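Local coordinates for kelch domain-containing protein (Colletotrichum graminicola M1.001, PDB 5C86) that probably oxidises alcohols to aldehydes as a copper-dependent oxidase of the galactose oxidase and glyoxal oxidase family, built on a kelch beta-propeller, at residues Ser112-Ser117 with Asn154-Leu159; Lys130-Gly135 with Ala160-Lys165; Cys223-Met228 with Ala281-Met286; Asp288-Val293 with Pro312-Pro317. One frame throughout, in Å; residues are numbered along the deposited sequence.

The four contacts join strands and loops within and between the four-stranded sheets of a beta-propeller. Contact 4 lies within one sheet and is carried by backbone hydrogen bonds between antiparallel neighbours. Contact 3 joins that sheet's first strand to the first strand of the preceding sheet, without a direct hydrogen bond across it, through small apolar side chains close to the chain's centre; contacts 3 and 4 touch, their centres 9 Å apart. Contacts 1 and 2 both reach the sheet of strands 122-125 to 155-158 and touch where Trp156 packs on Val133. Contact 2 is buried and apolar, whereas contact 1, its centre about 23 Å from that of the chain, is partly exposed and adds polar bonds and two waters.

Contact 1. Residues Ser112-Ser117 with Asn154-Leu159; sequences SNMQIS and NTWTKL
Asn154 opens the contact by accepting a hydrogen bond at OD1 from Ser112 N, 2.9 Å long. The donor meets the oxygen at a C=O...N angle of 124°, tilted somewhat from the carbonyl plane; the same oxygen also bonds Tyr149 OH. Chi1 of -174° sets Asn154 CG anti to the backbone N; OD1 on it is the atom that reaches the loop. At Trp156, a water links the backbone to the loop, accepting from Trp156 N and bonded to Ser112 OG at 2.6 Å. The indole meets the loop in two ways. At its edge, in the ring plane, NE1 makes a weak, bent bond of 3.0 Å to Ser112 O, an oxygen that also bonds Thr95 OG1. Over one face lies Met114, whose CG sits 3.7 Å from the centroid of the six-membered ring, a CH-pi contact. Its SD follows over the same ring, 4.7 Å from that centroid, a Met-aromatic contact. Further on, the Lys158 chain crosses that of Gln115 at about a right angle, its CG 3.5 Å from Gln115 CB, and its CD meets Ile116 CD1. A second water joins Lys158 NZ to Gln115 O, the NZ bond being long at 3.3 Å. Strand 155-158 is the last of its four-stranded antiparallel sheet, and the loop following strand 109-111 of the preceding sheet covers it: packing between consecutive blades of a kelch propeller.

Contact 2. Residues Lys130-Gly135 with Ala160-Lys165; sequences KIFVIG and AGCPVK
Ile134 and Val164 cross obliquely, and with Ile134 burying 54 Å² and Val164 47 Å² they carry much of this apolar contact. Ile134 CG1 lies 4.0 Å from Val164 CG2. CG1 is anti to the backbone N (chi1 -164°), while Ile134 CD1 beyond it meets the loop backbone: it is 3.7 Å from Cys162 O and 3.8 Å from Pro163 O. Pro163 O has a polar partner in Tyr201 OH, so this carbonyl is bonded despite the methyl beside it. CG2 of Val164, likewise anti to its own backbone N, also reaches the backbone of the next strand residue, 3.9 Å from Gly135 CA. Third, with 43 Å², is Cys162: Cys162 CB comes to the edge of the Phe132 ring, near its plane, 4.2 Å from Phe132 CE1. The sulfur stands oblique to that ring, Cys162 SG being 5.4 Å from the Phe132 centroid and 64° off the normal, a loose sulfur-aromatic contact. No hydrogen bond crosses between the segments; Val164 N is instead bonded by Asn145 OD1. The loop leaving strand 155-158 thus folds back over strand 131-134, the second of its own kelch blade, with Tyr201 of the next blade closing on Ile134 and Cys162, an arrangement consistent with a beta-propeller.

Contact 3. Residues Cys223-Met228 with Ala281-Met286; sequences CGVSVM and ANAVVM
Val225 packs its CG2 against Ala283 CB at 3.7 Å, while its other methyl, CG1, presses on the backbone, 3.2 Å from Ala281 O. CG1 is placed there by a chi1 of -68°, anti to the carbonyl carbon. Ala281 O, buried here, has no hydrogen-bonding partner in the model. Two residues on, in one of the two deposited conformers of Val227, its CG2 meets Val285 CG1 at a slant, 3.7 Å away. The strand axes run almost parallel, 12° apart, yet 6.5 Å separates them at closest approach and no hydrogen bond passes directly between the segments. These are therefore facing strands of different sheets: 225-230 and 282-285 are each the first strand of a four-stranded antiparallel sheet, as expected for consecutive blades lining the middle of a beta-propeller, and the contact's centre is about 7 Å from that of the chain. Gln429 reaches in beside them, bonding Ala283 O and Val285 N. At the end nearer the copper site a water donates to Cys223 O (2.8 Å) and accepts from Ala281 N (3.0 Å); the Cys223 side chain is about 6 Å from that of His423, a copper ligand of this protein, though this apo model holds no copper.

Contact 4. Residues Asp288-Val293 with Pro312-Pro317; sequences DGKIWV and PELFDP
Strands 291-294 and 313-316 are the two middle strands of a four-stranded antiparallel propeller blade, and four backbone hydrogen bonds tie Ile291 to Phe315 and Val293 to Glu313. Each of these two hydrogen-bonded pairs gives two bonds; the shortest, Phe315 N to Ile291 O, is 2.7 Å with an N-H...O angle of 174°. Between them, Trp292 and Leu314 form a non-hydrogen-bonded pair, and Trp292 CA approaches Glu313 O at 3.5 Å as a CA-H...O contact. The side chains of Ile291 and Phe315 lie side by side on one face, with Ile291 CD1 near the plane of the ring at its edge, 4.1 Å from Phe315 CD2. That same methyl meets Pro317 CG at 4.0 Å. Trp292 points to the other face, its CG anti to the backbone N (chi1 -170°), and the ring carried on CG meets Pro312, whose CB stands 3.4 Å from Trp292 NE1, oblique to the ring; this N-H is taken by Thr325 OG1. Before the strand, Asp288 forms an Asx turn, OD1 accepting from Lys290 N from above the carboxylate plane. Its OD2 makes a salt bridge with Lys290 NZ at 2.9 Å, and Lys290 CB packs across the contact, 3.4 Å from Phe315 O and 3.9 Å from Leu314 CD1. Around the pair, strand 282-285 flanks 291-294 and strand 321-324 flanks 313-316, while Phe237 of the preceding sheet's strand 235-239 stacks on Phe315 and touches Ile291 and Val293.

Contact 1. Residues Ser112-Ser117 with Asn154-Leu159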
loop_
_atom_site.group_PDB
_atom_site.type_symbol
_atom_site.label_atom_id
_atom_site.label_comp_id
_atom_site.label_asym_id
_atom_site.label_seq_id
_atom_site.Cartn_x
_atom_site.Cartn_y
_atom_site.Cartn_z
ATOM N N SER A 112 18.997 -9.704 8.615
ATOM C CA SER A 112 18.892 -10.951 9.369
ATOM C C SER A 112 17.738 -11.770 8.812
ATOM O O SER A 112 16.660 -11.206 8.540
ATOM C CB SER A 112 18.692 -10.634 10.815
ATOM O OG SER A 112 18.517 -11.784 11.669
ATOM N N ASN A 113 17.901 -13.108 8.717
ATOM C CA ASN A 113 16.791 -13.972 8.405
ATOM C C ASN A 113 15.704 -13.851 9.454
ATOM O O ASN A 113 15.896 -13.698 10.608
ATOM C CB ASN A 113 17.292 -15.462 8.443
ATOM C CG ASN A 113 18.136 -15.837 7.323
ATOM O OD1 ASN A 113 18.337 -15.203 6.322
ATOM N ND2 ASN A 113 18.697 -17.043 7.493
ATOM N N MET A 114 14.438 -13.997 9.028
ATOM C CA MET A 114 13.320 -14.145 9.954
ATOM C C MET A 114 13.423 -15.396 10.842
ATOM O O MET A 114 14.133 -16.344 10.429
ATOM C CB MET A 114 11.978 -14.166 9.186
ATOM C CG MET A 114 11.556 -12.806 8.600
ATOM S SD MET A 114 10.027 -12.969 7.640
ATOM C CE MET A 114 10.462 -13.923 6.238
ATOM N N GLN A 115 12.795 -15.314 11.994
ATOM C CA GLN A 115 12.664 -16.473 12.922
ATOM C C GLN A 115 11.827 -17.580 12.324
ATOM O O GLN A 115 12.085 -18.753 12.624
ATOM C CB GLN A 115 12.109 -16.085 14.249
ATOM C CG GLN A 115 13.073 -15.150 14.983
ATOM C CD GLN A 115 14.306 -15.927 15.453
ATOM O OE1 GLN A 115 15.415 -15.703 14.981
ATOM N NE2 GLN A 115 14.057 -16.919 16.299
ATOM N N ILE A 116 10.787 -17.221 11.548
ATOM C CA ILE A 116 9.890 -18.208 10.926
ATOM C C ILE A 116 9.821 -17.884 9.465
ATOM O O ILE A 116 9.380 -16.727 9.119
ATOM C CB ILE A 116 8.500 -18.169 11.537
ATOM C CG1 ILE A 116 8.580 -18.305 13.058
ATOM C CG2 ILE A 116 7.571 -19.199 10.898
ATOM C CD1 ILE A 116 7.393 -17.919 13.904
ATOM N N SER A 117 10.238 -18.791 8.597
ATOM C CA SER A 117 10.217 -18.565 7.171
ATOM C C SER A 117 8.754 -18.547 6.678
ATOM O O SER A 117 7.889 -19.239 7.234
ATOM C CB SER A 117 11.059 -19.576 6.389
ATOM O OG SER A 117 10.629 -20.903 6.629
ATOM N N ASN A 154 19.273 -5.052 14.063
ATOM C CA ASN A 154 19.133 -6.103 13.018
ATOM C C ASN A 154 18.739 -7.453 13.592
ATOM O O ASN A 154 19.410 -8.458 13.298
ATOM C CB ASN A 154 20.410 -6.171 12.162
ATOM C CG ASN A 154 20.354 -7.126 10.946
ATOM O OD1 ASN A 154 19.378 -7.324 10.205
ATOM N ND2 ASN A 154 21.491 -7.745 10.719
ATOM N N THR A 155 17.705 -7.466 14.411
ATOM C CA THR A 155 17.199 -8.675 15.039
ATOM C C THR A 155 15.729 -8.874 14.743
ATOM O O THR A 155 14.983 -7.891 14.710
ATOM C CB THR A 155 17.315 -8.642 16.572
ATOM O OG1 THR A 155 16.503 -7.568 17.112
ATOM C CG2 THR A 155 18.754 -8.469 16.979
ATOM N N TRP A 156 15.325 -10.134 14.581
ATOM C CA TRP A 156 13.937 -10.576 14.597
ATOM C C TRP A 156 13.655 -11.277 15.896
ATOM O O TRP A 156 14.506 -12.145 16.314
ATOM C CB TRP A 156 13.680 -11.556 13.464
ATOM C CG TRP A 156 13.641 -10.943 12.071
ATOM C CD1 TRP A 156 14.599 -10.857 11.186
ATOM C CD2 TRP A 156 12.475 -10.293 11.476
ATOM N NE1 TRP A 156 14.187 -10.267 10.003
ATOM C CE2 TRP A 156 12.878 -9.901 10.156
ATOM C CE3 TRP A 156 11.164 -10.077 11.901
ATOM C CZ2 TRP A 156 11.985 -9.219 9.279
ATOM C CZ3 TRP A 156 10.293 -9.402 11.033
ATOM C CH2 TRP A 156 10.713 -9.030 9.749
ATOM N N THR A 157 12.561 -11.000 16.539
ATOM C CA THR A 157 12.152 -11.628 17.779
ATOM C C THR A 157 10.714 -12.177 17.592
ATOM O O THR A 157 9.809 -11.437 17.173
ATOM C CB THR A 157 12.225 -10.584 18.893
ATOM O OG1 THR A 157 13.514 -9.937 18.826
ATOM C CG2 THR A 157 12.024 -11.236 20.267
ATOM N N LYS A 158 10.471 -13.454 17.906
ATOM C CA LYS A 158 9.157 -13.991 17.997
ATOM C C LYS A 158 8.396 -13.405 19.108
ATOM O O LYS A 158 8.936 -13.126 20.185
ATOM C CB LYS A 158 9.184 -15.539 18.144
ATOM C CG LYS A 158 9.839 -16.159 16.941
ATOM C CD LYS A 158 9.779 -17.664 16.872
ATOM C CE LYS A 158 10.702 -18.229 17.965
ATOM N NZ LYS A 158 11.016 -19.591 17.481
ATOM N N LEU A 159 7.096 -13.175 18.900
ATOM C CA LEU A 159 6.289 -12.593 19.899
ATOM C C LEU A 159 5.279 -13.662 20.342
ATOM O O LEU A 159 4.271 -13.944 19.667
ATOM C CB LEU A 159 5.557 -11.386 19.342
ATOM C CG LEU A 159 6.500 -10.223 19.012
ATOM C CD1 LEU A 159 5.796 -9.184 18.087
ATOM C CD2 LEU A 159 7.058 -9.561 20.287
HETATM O O HOH W 1 17.574 -12.000 14.053
HETATM O O HOH W 2 13.330 -19.523 15.183
#

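Contact 2. Residues Lys130-Gly135 with Ala160-Lys165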
loop_
_atom_site.group_PDB
_atom_site.type_symbol
_atom_site.label_atom_id
_atom_site.label_comp_id
_atom_site.label_asym_id
_atom_site.label_seq_id
_atom_site.Cartn_x
_atom_site.Cartn_y
_atom_site.Cartn_z
ATOM N N LYS A 130 9.594 -0.337 14.035
ATOM C CA LYS A 130 9.914 -1.769 13.894
ATOM C C LYS A 130 9.090 -2.340 12.767
ATOM O O LYS A 130 8.159 -1.692 12.294
ATOM C CB LYS A 130 9.657 -2.511 15.218
ATOM C CG LYS A 130 10.661 -2.068 16.268
ATOM C CD LYS A 130 10.455 -2.853 17.538
ATOM C CE LYS A 130 11.518 -2.419 18.544
ATOM N NZ LYS A 130 11.209 -3.004 19.876
ATOM N N ILE A 131 9.445 -3.539 12.316
ATOM C CA ILE A 131 8.718 -4.201 11.198
ATOM C C ILE A 131 8.046 -5.449 11.725
ATOM O O ILE A 131 8.769 -6.401 12.167
ATOM C CB ILE A 131 9.566 -4.578 10.004
ATOM C CG1 ILE A 131 10.510 -3.498 9.495
ATOM C CG2 ILE A 131 8.701 -5.197 8.954
ATOM C CD1 ILE A 131 9.885 -2.174 9.094
ATOM N N PHE A 132 6.735 -5.488 11.763
ATOM C CA PHE A 132 5.941 -6.630 12.307
ATOM C C PHE A 132 5.486 -7.464 11.144
ATOM O O PHE A 132 4.938 -6.900 10.147
ATOM C CB PHE A 132 4.757 -6.114 13.096
ATOM C CG PHE A 132 3.801 -7.128 13.584
ATOM C CD1 PHE A 132 4.171 -8.074 14.544
ATOM C CD2 PHE A 132 2.513 -7.190 13.048
ATOM C CE1 PHE A 132 3.214 -8.936 15.080
ATOM C CE2 PHE A 132 1.577 -8.116 13.544
ATOM C CZ PHE A 132 1.927 -8.994 14.563
ATOM N N VAL A 133 5.664 -8.786 11.250
ATOM C CA VAL A 133 5.077 -9.691 10.221
ATOM C C VAL A 133 4.263 -10.764 10.902
ATOM O O VAL A 133 4.575 -11.177 12.055
ATOM C CB VAL A 133 6.119 -10.350 9.293
ATOM C CG1 VAL A 133 7.035 -9.352 8.612
ATOM C CG2 VAL A 133 7.039 -11.304 10.044
ATOM N N ILE A 134 3.233 -11.235 10.192
ATOM C CA ILE A 134 2.466 -12.331 10.695
ATOM C C ILE A 134 1.828 -13.080 9.542
ATOM O O ILE A 134 1.512 -12.513 8.492
ATOM C CB ILE A 134 1.434 -11.876 11.757
ATOM C CG1 ILE A 134 0.883 -13.081 12.587
ATOM C CG2 ILE A 134 0.280 -11.065 11.121
ATOM C CD1 ILE A 134 0.134 -12.678 13.812
ATOM N N GLY A 135 1.617 -14.374 9.780
ATOM C CA GLY A 135 1.116 -15.254 8.726
ATOM C C GLY A 135 2.015 -15.550 7.573
ATOM O O GLY A 135 3.233 -15.350 7.597
ATOM N N ALA A 160 5.565 -14.332 21.477
ATOM C CA ALA A 160 4.653 -15.370 21.988
ATOM C C ALA A 160 3.221 -14.900 22.134
ATOM O O ALA A 160 2.241 -15.697 21.967
ATOM C CB ALA A 160 5.172 -15.890 23.347
ATOM N N GLY A 161 3.031 -13.616 22.435
ATOM C CA GLY A 161 1.709 -13.090 22.613
ATOM C C GLY A 161 1.007 -12.670 21.333
ATOM O O GLY A 161 -0.122 -12.157 21.419
ATOM N N CYS A 162 1.669 -12.926 20.202
ATOM C CA CYS A 162 1.079 -12.628 18.839
ATOM C C CYS A 162 0.974 -13.850 17.934
ATOM O O CYS A 162 1.627 -13.938 16.916
ATOM C CB CYS A 162 1.915 -11.566 18.134
ATOM S SG CYS A 162 2.132 -10.019 19.030
ATOM N N PRO A 163 0.129 -14.821 18.327
ATOM C CA PRO A 163 -0.153 -15.969 17.576
ATOM C C PRO A 163 -0.973 -15.619 16.359
ATOM O O PRO A 163 -1.802 -14.693 16.402
ATOM C CB PRO A 163 -1.046 -16.787 18.550
ATOM C CG PRO A 163 -1.739 -15.800 19.370
ATOM C CD PRO A 163 -0.633 -14.796 19.597
ATOM N N VAL A 164 -0.778 -16.372 15.296
ATOM C CA VAL A 164 -1.577 -16.189 14.113
ATOM C C VAL A 164 -2.992 -16.734 14.231
ATOM O O VAL A 164 -3.886 -16.318 13.481
ATOM C CB VAL A 164 -0.838 -16.716 12.857
ATOM C CG1 VAL A 164 -0.810 -18.228 12.804
ATOM C CG2 VAL A 164 -1.441 -16.151 11.594
ATOM N N LYS A 165 -3.238 -17.750 15.091
ATOM C CA LYS A 165 -4.541 -18.374 15.118
ATOM C C LYS A 165 -5.739 -17.468 15.082
ATOM O O LYS A 165 -6.654 -17.725 14.263
ATOM C CB LYS A 165 -4.679 -19.355 16.311
ATOM C CG LYS A 165 -5.929 -20.239 16.291
ATOM C CD LYS A 165 -5.859 -21.189 17.553
ATOM C CE LYS A 165 -7.137 -21.964 17.753
ATOM N NZ LYS A 165 -7.414 -22.802 16.559
#

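Contact 3. Residues Cys223-Met228 with Ala281-Met286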
loop_
_atom_site.group_PDB
_atom_site.type_symbol
_atom_site.label_atom_id
_atom_site.label_comp_id
_atom_site.label_asym_id
_atom_site.label_seq_id
_atom_site.Cartn_x
_atom_site.Cartn_y
_atom_site.Cartn_z
ATOM N N CYS A 223 -8.236 -11.251 0.030
ATOM C CA CYS A 223 -7.871 -10.408 -1.108
ATOM C C CYS A 223 -8.924 -9.396 -1.433
ATOM O O CYS A 223 -9.070 -8.972 -2.582
ATOM C CB CYS A 223 -7.455 -11.220 -2.323
ATOM S SG CYS A 223 -5.976 -12.241 -1.906
ATOM N N GLY A 224 -9.681 -9.014 -0.371
ATOM C CA GLY A 224 -10.315 -7.694 -0.277
ATOM C C GLY A 224 -9.218 -6.689 -0.057
ATOM O O GLY A 224 -8.055 -7.057 0.059
ATOM N N VAL A 225 -9.562 -5.419 -0.081
ATOM C CA VAL A 225 -8.603 -4.326 0.056
ATOM C C VAL A 225 -8.983 -3.440 1.217
ATOM O O VAL A 225 -10.169 -3.347 1.614
ATOM C CB VAL A 225 -8.482 -3.527 -1.223
ATOM C CG1 VAL A 225 -7.846 -4.343 -2.318
ATOM C CG2 VAL A 225 -9.790 -2.978 -1.706
ATOM N N SER A 226 -8.024 -2.742 1.749
ATOM C CA SER A 226 -8.240 -1.786 2.852
ATOM C C SER A 226 -7.249 -0.683 2.806
ATOM O O SER A 226 -6.103 -0.888 2.327
ATOM C CB SER A 226 -8.213 -2.463 4.214
ATOM O OG SER A 226 -6.929 -2.905 4.641
ATOM N N VAL A 227 -7.620 0.508 3.282
ATOM C CA VAL A 227 -6.724 1.638 3.312
ATOM C C VAL A 227 -7.116 2.617 4.388
ATOM O O VAL A 227 -8.270 2.972 4.503
ATOM C CB VAL A 227 -6.529 2.359 1.968
ATOM C CG1 VAL A 227 -7.846 2.906 1.517
ATOM C CG2 VAL A 227 -5.488 3.438 2.070
ATOM N N MET A 228 -6.107 3.122 5.111
ATOM C CA MET A 228 -6.285 4.116 6.106
ATOM C C MET A 228 -6.270 5.471 5.421
ATOM O O MET A 228 -5.232 6.043 5.171
ATOM C CB MET A 228 -5.188 4.020 7.144
ATOM C CG MET A 228 -5.438 4.937 8.334
ATOM S SD MET A 228 -4.223 4.784 9.639
ATOM C CE MET A 228 -4.817 3.278 10.380
ATOM N N ALA A 281 -8.438 -6.939 -6.362
ATOM C CA ALA A 281 -8.308 -5.531 -6.704
ATOM C C ALA A 281 -7.237 -4.855 -5.894
ATOM O O ALA A 281 -6.602 -5.472 -5.027
ATOM C CB ALA A 281 -9.610 -4.758 -6.608
ATOM N N ASN A 282 -6.952 -3.575 -6.233
ATOM C CA ASN A 282 -6.104 -2.721 -5.437
ATOM C C ASN A 282 -6.856 -1.465 -5.092
ATOM O O ASN A 282 -7.707 -1.023 -5.845
ATOM C CB ASN A 282 -4.843 -2.324 -6.155
ATOM C CG ASN A 282 -3.860 -3.471 -6.326
ATOM O OD1 ASN A 282 -2.996 -3.634 -5.487
ATOM N ND2 ASN A 282 -4.006 -4.270 -7.356
ATOM N N ALA A 283 -6.590 -0.914 -3.912
ATOM C CA ALA A 283 -7.195 0.354 -3.534
ATOM C C ALA A 283 -6.130 1.366 -3.190
ATOM O O ALA A 283 -5.168 1.007 -2.536
ATOM C CB ALA A 283 -8.098 0.195 -2.336
ATOM N N VAL A 284 -6.300 2.596 -3.643
ATOM C CA VAL A 284 -5.295 3.631 -3.506
ATOM C C VAL A 284 -5.933 4.872 -2.932
ATOM O O VAL A 284 -6.860 5.408 -3.509
ATOM C CB VAL A 284 -4.604 3.929 -4.853
ATOM C CG1 VAL A 284 -3.610 5.085 -4.695
ATOM C CG2 VAL A 284 -3.872 2.687 -5.376
ATOM N N VAL A 285 -5.382 5.377 -1.821
ATOM C CA VAL A 285 -5.812 6.668 -1.273
ATOM C C VAL A 285 -5.087 7.826 -1.962
ATOM O O VAL A 285 -3.899 7.757 -2.178
ATOM C CB VAL A 285 -5.750 6.776 0.268
ATOM C CG1 VAL A 285 -4.373 6.746 0.816
ATOM C CG2 VAL A 285 -6.452 8.055 0.794
ATOM N N MET A 286 -5.846 8.841 -2.316
ATOM C CA MET A 286 -5.402 10.050 -2.979
ATOM C C MET A 286 -5.309 11.251 -2.034
ATOM O O MET A 286 -5.882 11.230 -0.935
ATOM C CB MET A 286 -6.371 10.303 -4.103
ATOM C CG MET A 286 -6.133 9.370 -5.294
ATOM S SD MET A 286 -7.556 9.455 -6.419
ATOM C CE MET A 286 -8.553 8.603 -5.526
HETATM O O HOH W 3 -10.365 -7.018 -4.070
#

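Contact 4. Residues Asp288-Val293 with Pro312-Pro317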
loop_
_atom_site.group_PDB
_atom_site.type_symbol
_atom_site.label_atom_id
_atom_site.label_comp_id
_atom_site.label_asym_id
_atom_site.label_seq_id
_atom_site.Cartn_x
_atom_site.Cartn_y
_atom_site.Cartn_z
ATOM N N ASP A 288 -6.741 14.087 -1.722
ATOM C CA ASP A 288 -7.980 14.642 -1.237
ATOM C C ASP A 288 -8.786 13.750 -0.386
ATOM O O ASP A 288 -9.880 14.134 0.040
ATOM C CB ASP A 288 -8.874 15.030 -2.418
ATOM C CG ASP A 288 -9.173 13.920 -3.393
ATOM O OD1 ASP A 288 -8.742 12.783 -3.191
ATOM O OD2 ASP A 288 -9.897 14.213 -4.406
ATOM N N GLY A 289 -8.311 12.541 -0.103
ATOM C CA GLY A 289 -9.031 11.614 0.779
ATOM C C GLY A 289 -9.949 10.667 0.103
ATOM O O GLY A 289 -10.433 9.750 0.722
ATOM N N LYS A 290 -10.036 10.790 -1.220
ATOM C CA LYS A 290 -10.799 9.799 -1.949
ATOM C C LYS A 290 -9.975 8.544 -2.173
ATOM O O LYS A 290 -8.739 8.538 -1.976
ATOM C CB LYS A 290 -11.369 10.339 -3.282
ATOM C CG LYS A 290 -12.374 11.482 -3.065
ATOM C CD LYS A 290 -13.038 11.849 -4.465
ATOM C CE LYS A 290 -13.765 13.191 -4.496
ATOM N NZ LYS A 290 -12.740 14.251 -4.781
ATOM N N ILE A 291 -10.667 7.478 -2.550
ATOM C CA ILE A 291 -10.028 6.166 -2.725
ATOM C C ILE A 291 -10.385 5.569 -4.082
ATOM O O ILE A 291 -11.533 5.567 -4.473
ATOM C CB ILE A 291 -10.417 5.195 -1.645
ATOM C CG1 ILE A 291 -10.043 5.780 -0.264
ATOM C CG2 ILE A 291 -9.777 3.834 -1.824
ATOM C CD1 ILE A 291 -10.680 5.082 0.919
ATOM N N TRP A 292 -9.402 5.136 -4.832
ATOM C CA TRP A 292 -9.690 4.499 -6.160
ATOM C C TRP A 292 -9.523 3.002 -6.015
ATOM O O TRP A 292 -8.496 2.566 -5.448
ATOM C CB TRP A 292 -8.719 5.022 -7.108
ATOM C CG TRP A 292 -8.969 4.701 -8.568
ATOM C CD1 TRP A 292 -10.052 5.028 -9.263
ATOM C CD2 TRP A 292 -8.028 4.116 -9.464
ATOM N NE1 TRP A 292 -9.860 4.708 -10.604
ATOM C CE2 TRP A 292 -8.640 4.141 -10.739
ATOM C CE3 TRP A 292 -6.744 3.615 -9.343
ATOM C CZ2 TRP A 292 -7.958 3.715 -11.869
ATOM C CZ3 TRP A 292 -6.065 3.219 -10.509
ATOM C CH2 TRP A 292 -6.703 3.296 -11.726
ATOM N N VAL A 293 -10.506 2.265 -6.490
ATOM C CA VAL A 293 -10.552 0.807 -6.416
ATOM C C VAL A 293 -10.485 0.306 -7.829
ATOM O O VAL A 293 -11.432 0.561 -8.588
ATOM C CB VAL A 293 -11.773 0.272 -5.679
ATOM C CG1 VAL A 293 -11.633 -1.196 -5.506
ATOM C CG2 VAL A 293 -11.876 0.948 -4.282
ATOM N N PRO A 312 -13.017 0.731 -12.982
ATOM C CA PRO A 312 -12.637 1.066 -11.574
ATOM C C PRO A 312 -13.715 1.916 -11.001
ATOM O O PRO A 312 -14.570 2.467 -11.728
ATOM C CB PRO A 312 -11.366 1.838 -11.726
ATOM C CG PRO A 312 -10.771 1.513 -13.126
ATOM C CD PRO A 312 -12.043 1.282 -13.922
ATOM N N GLU A 313 -13.675 2.113 -9.671
ATOM C CA GLU A 313 -14.553 3.003 -8.951
ATOM C C GLU A 313 -13.792 3.953 -8.097
ATOM O O GLU A 313 -12.798 3.618 -7.517
ATOM C CB GLU A 313 -15.582 2.209 -8.149
ATOM C CG GLU A 313 -16.667 1.568 -9.061
ATOM C CD GLU A 313 -17.571 0.622 -8.264
ATOM O OE1 GLU A 313 -17.146 -0.563 -7.958
ATOM O OE2 GLU A 313 -18.699 1.076 -7.824
ATOM N N LEU A 314 -14.283 5.181 -8.058
ATOM C CA LEU A 314 -13.790 6.263 -7.207
ATOM C C LEU A 314 -14.705 6.353 -6.006
ATOM O O LEU A 314 -15.907 6.536 -6.149
ATOM C CB LEU A 314 -13.767 7.569 -7.996
ATOM C CG LEU A 314 -13.202 8.745 -7.258
ATOM C CD1 LEU A 314 -11.797 8.566 -6.753
ATOM C CD2 LEU A 314 -13.273 9.937 -8.242
ATOM N N PHE A 315 -14.161 6.142 -4.799
ATOM C CA PHE A 315 -14.980 6.163 -3.588
ATOM C C PHE A 315 -14.683 7.443 -2.799
ATOM O O PHE A 315 -13.548 7.817 -2.615
ATOM C CB PHE A 315 -14.640 4.975 -2.707
ATOM C CG PHE A 315 -15.341 4.955 -1.371
ATOM C CD1 PHE A 315 -16.685 4.675 -1.286
ATOM C CD2 PHE A 315 -14.657 5.261 -0.207
ATOM C CE1 PHE A 315 -17.286 4.618 -0.055
ATOM C CE2 PHE A 315 -15.261 5.235 1.028
ATOM C CZ PHE A 315 -16.605 4.930 1.087
ATOM N N ASP A 316 -15.746 8.116 -2.300
ATOM C CA ASP A 316 -15.623 9.335 -1.518
ATOM C C ASP A 316 -16.021 9.004 -0.098
ATOM O O ASP A 316 -17.183 8.811 0.165
ATOM C CB ASP A 316 -16.491 10.458 -2.105
ATOM C CG ASP A 316 -16.398 11.745 -1.310
ATOM O OD1 ASP A 316 -15.818 11.738 -0.171
ATOM O OD2 ASP A 316 -16.874 12.738 -1.956
ATOM N N PRO A 317 -15.110 8.891 0.825
ATOM C CA PRO A 317 -15.487 8.491 2.195
ATOM C C PRO A 317 -16.331 9.528 2.902
ATOM O O PRO A 317 -16.999 9.124 3.818
ATOM C CB PRO A 317 -14.135 8.337 2.910
ATOM C CG PRO A 317 -13.171 8.130 1.805
ATOM C CD PRO A 317 -13.636 8.994 0.675
#